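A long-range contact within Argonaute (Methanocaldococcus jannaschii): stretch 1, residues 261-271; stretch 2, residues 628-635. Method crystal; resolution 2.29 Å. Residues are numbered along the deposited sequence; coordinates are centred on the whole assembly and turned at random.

Stretch 1 (261-271) MDELDSYILKE
Stretch 2 (628-635) KTPFGSNP

Stretch 1 enters with helical phi/psi at residues 261-263 but without the regular bonds, then extends at Leu264 (-73/151) and Asp265 (-73/160) before turning into a helix at Ser266. Asp265 sits at the N-cap position; its backbone carries the start of the helix, with Leu269 N donating to Asp265 O at 3.3 Å and Ile268 N making a weak bond to the same oxygen, also at 3.3 Å. One residue on, Lys270 N donates to Ser266 O at 3.2 Å.

Stretch 2 has no regular secondary structure. Thr629 is extended (-131/144), Pro630 turns the chain (-62/-42), Phe631 opens it again (-115/-159), and Gly632 to Pro635 run on with psi between 139° and 163°. Two pairs set the register: Ser266 CA lies 7.0 Å from Pro630 CA, and Asp262 CA lies 8.0 Å from Ser633 CA. Residue numbers therefore fall along one stretch as they rise along the other. No backbone hydrogen bond joins the two, and the contact is a modest one, burying 264 Å² in total.

Phe631 gives the largest share. Its CA-to-CB bond points toward stretch 1, and chi1 -48° (m) with chi2 -68° brings the ring against the first turn of the helix. Ser266 O meets the ring at its edge, near the ring plane, 3.3 Å from Phe631 CE2; that oxygen also accepts the helical bond from Lys270 N. Leu269 (m, t) supplies the apolar contact, CB to Phe631 CE2 at 3.8 Å, and Lys270 CA approaches Phe631 CZ at 4.2 Å; both come at the ring obliquely. The spacing is readable as a rule: residues i, i+3 and i+4 of a helix lie close enough together for one aromatic ring to touch all three.

The CA-to-CB bond of Ser266, chi1 -54° (m), also points toward stretch 2, and its OG packs 3.8 Å from Pro630 CD without a hydrogen bond across the contact. A small side chain here accompanies close packing.

The polar link is separate, at the other end. The CA-to-CB bonds of Asn634 (chi1 -69°, m; chi2 -8°) and Asp262 (chi1 51°, p; chi2 -52°) point toward each other's stretch, and Asn634 ND2 donates to Asp262 OD2 at 3.2 Å with an N-H...O angle of 148°. That oxygen is hydrogen-bonded elsewhere in the structure as well. Between these two sites, Gly632 and Ser633 make no contact, the CA-to-CB bond of Ser633 pointing away, so stretch 2 meets stretch 1 at two separate sites.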

# COMPACT_ATOMS: atom_id res chain seq x y z
N MET A 261 -7.87 -12.25 4.35
CA MET A 261 -8.96 -11.84 5.24
C MET A 261 -8.57 -10.64 6.09
O MET A 261 -9.44 -9.84 6.44
CB MET A 261 -9.42 -13.01 6.14
CG MET A 261 -10.02 -14.20 5.37
SD MET A 261 -11.45 -13.83 4.31
CE MET A 261 -12.71 -13.53 5.54
N ASP A 262 -7.26 -10.51 6.42
CA ASP A 262 -6.67 -9.42 7.21
C ASP A 262 -6.31 -8.19 6.35
O ASP A 262 -5.95 -7.15 6.90
CB ASP A 262 -5.46 -9.92 8.02
CG ASP A 262 -4.41 -10.69 7.22
OD1 ASP A 262 -4.79 -11.66 6.52
OD2 ASP A 262 -3.21 -10.39 7.38
N GLU A 263 -6.45 -8.31 5.01
CA GLU A 263 -6.21 -7.23 4.05
C GLU A 263 -7.54 -6.53 3.69
O GLU A 263 -7.52 -5.49 3.03
CB GLU A 263 -5.52 -7.76 2.78
N LEU A 264 -8.67 -7.10 4.15
CA LEU A 264 -10.01 -6.57 3.92
C LEU A 264 -10.27 -5.34 4.77
O LEU A 264 -9.73 -5.22 5.87
CB LEU A 264 -11.09 -7.63 4.22
CG LEU A 264 -11.27 -8.75 3.20
CD1 LEU A 264 -12.01 -9.93 3.81
CD2 LEU A 264 -12.01 -8.26 1.96
N ASP A 265 -11.12 -4.46 4.27
CA ASP A 265 -11.47 -3.24 4.98
C ASP A 265 -12.37 -3.55 6.17
O ASP A 265 -13.03 -4.58 6.22
CB ASP A 265 -12.15 -2.24 4.05
N SER A 266 -12.41 -2.63 7.12
CA SER A 266 -13.20 -2.80 8.33
C SER A 266 -14.69 -2.94 8.05
O SER A 266 -15.38 -3.71 8.70
CB SER A 266 -12.93 -1.64 9.29
OG SER A 266 -11.55 -1.49 9.53
N TYR A 267 -15.19 -2.18 7.07
CA TYR A 267 -16.61 -2.22 6.73
C TYR A 267 -17.03 -3.61 6.28
O TYR A 267 -18.10 -4.08 6.64
CB TYR A 267 -16.92 -1.20 5.64
N ILE A 268 -16.20 -4.25 5.47
CA ILE A 268 -16.48 -5.59 4.97
C ILE A 268 -16.54 -6.60 6.11
O ILE A 268 -17.39 -7.48 6.15
CB ILE A 268 -15.40 -6.06 3.99
CG1 ILE A 268 -15.10 -4.98 2.96
CG2 ILE A 268 -15.82 -7.36 3.31
CD1 ILE A 268 -16.20 -4.78 1.95
N LEU A 269 -15.61 -6.43 7.04
CA LEU A 269 -15.46 -7.30 8.20
C LEU A 269 -16.65 -7.33 9.16
O LEU A 269 -16.91 -8.35 9.79
CB LEU A 269 -14.18 -6.95 8.95
CG LEU A 269 -12.91 -7.22 8.15
CD1 LEU A 269 -11.69 -6.64 8.84
CD2 LEU A 269 -12.75 -8.71 7.93
N LYS A 270 -17.36 -6.21 9.26
CA LYS A 270 -18.48 -6.11 10.18
C LYS A 270 -19.59 -7.13 9.92
O LYS A 270 -20.17 -7.67 10.86
CB LYS A 270 -19.05 -4.69 10.15
N GLU A 271 -19.89 -7.39 8.65
CA GLU A 271 -20.95 -8.35 8.32
C GLU A 271 -20.56 -9.80 8.55
O GLU A 271 -21.41 -10.66 8.77
CB GLU A 271 -21.42 -8.16 6.88
CG GLU A 271 -22.02 -6.79 6.60
CD GLU A 271 -20.98 -5.77 6.23
OE1 GLU A 271 -20.04 -6.13 5.50
OE2 GLU A 271 -21.10 -4.60 6.66
N LYS A 628 -5.52 3.63 15.34
CA LYS A 628 -6.50 2.85 16.08
C LYS A 628 -7.36 2.11 15.05
O LYS A 628 -7.66 2.65 14.00
CB LYS A 628 -7.37 3.76 16.94
N THR A 629 -7.73 0.88 15.36
CA THR A 629 -8.53 0.08 14.46
C THR A 629 -9.71 -0.55 15.19
O THR A 629 -9.60 -0.93 16.35
CB THR A 629 -7.67 -1.03 13.83
OG1 THR A 629 -6.46 -0.46 13.34
CG2 THR A 629 -8.38 -1.71 12.68
N PRO A 630 -10.85 -0.66 14.50
CA PRO A 630 -12.05 -1.25 15.09
C PRO A 630 -11.80 -2.71 15.45
O PRO A 630 -12.22 -3.17 16.51
CB PRO A 630 -13.07 -1.19 13.95
CG PRO A 630 -12.52 -0.22 12.97
CD PRO A 630 -11.03 -0.34 13.08
N PHE A 631 -11.12 -3.41 14.56
CA PHE A 631 -10.78 -4.81 14.75
C PHE A 631 -9.27 -4.96 14.86
O PHE A 631 -8.56 -4.02 15.19
CB PHE A 631 -11.32 -5.64 13.60
CG PHE A 631 -12.75 -5.35 13.26
CD1 PHE A 631 -13.77 -5.69 14.14
CD2 PHE A 631 -13.09 -4.73 12.07
CE1 PHE A 631 -15.08 -5.42 13.83
CE2 PHE A 631 -14.40 -4.46 11.76
CZ PHE A 631 -15.40 -4.80 12.64
N GLY A 632 -8.78 -6.17 14.61
CA GLY A 632 -7.36 -6.43 14.68
C GLY A 632 -6.60 -5.64 13.63
O GLY A 632 -7.08 -5.43 12.53
N SER A 633 -5.40 -5.20 13.99
CA SER A 633 -4.57 -4.43 13.07
C SER A 633 -3.17 -5.01 12.96
O SER A 633 -2.64 -5.57 13.91
CB SER A 633 -4.48 -2.98 13.54
OG SER A 633 -3.95 -2.93 14.85
N ASN A 634 -2.58 -4.89 11.78
CA ASN A 634 -1.24 -5.40 11.54
C ASN A 634 -0.22 -4.28 11.60
O ASN A 634 -0.46 -3.19 11.11
CB ASN A 634 -1.17 -6.03 10.16
CG ASN A 634 -1.98 -7.30 10.06
OD1 ASN A 634 -2.48 -7.80 11.05
ND2 ASN A 634 -2.10 -7.83 8.85
N PRO A 635 0.92 -4.55 12.21
CA PRO A 635 1.99 -3.54 12.27
C PRO A 635 2.69 -3.34 10.91
O PRO A 635 2.56 -4.16 9.99
CB PRO A 635 2.94 -4.08 13.34
CG PRO A 635 2.73 -5.53 13.33
CD PRO A 635 1.30 -5.78 12.94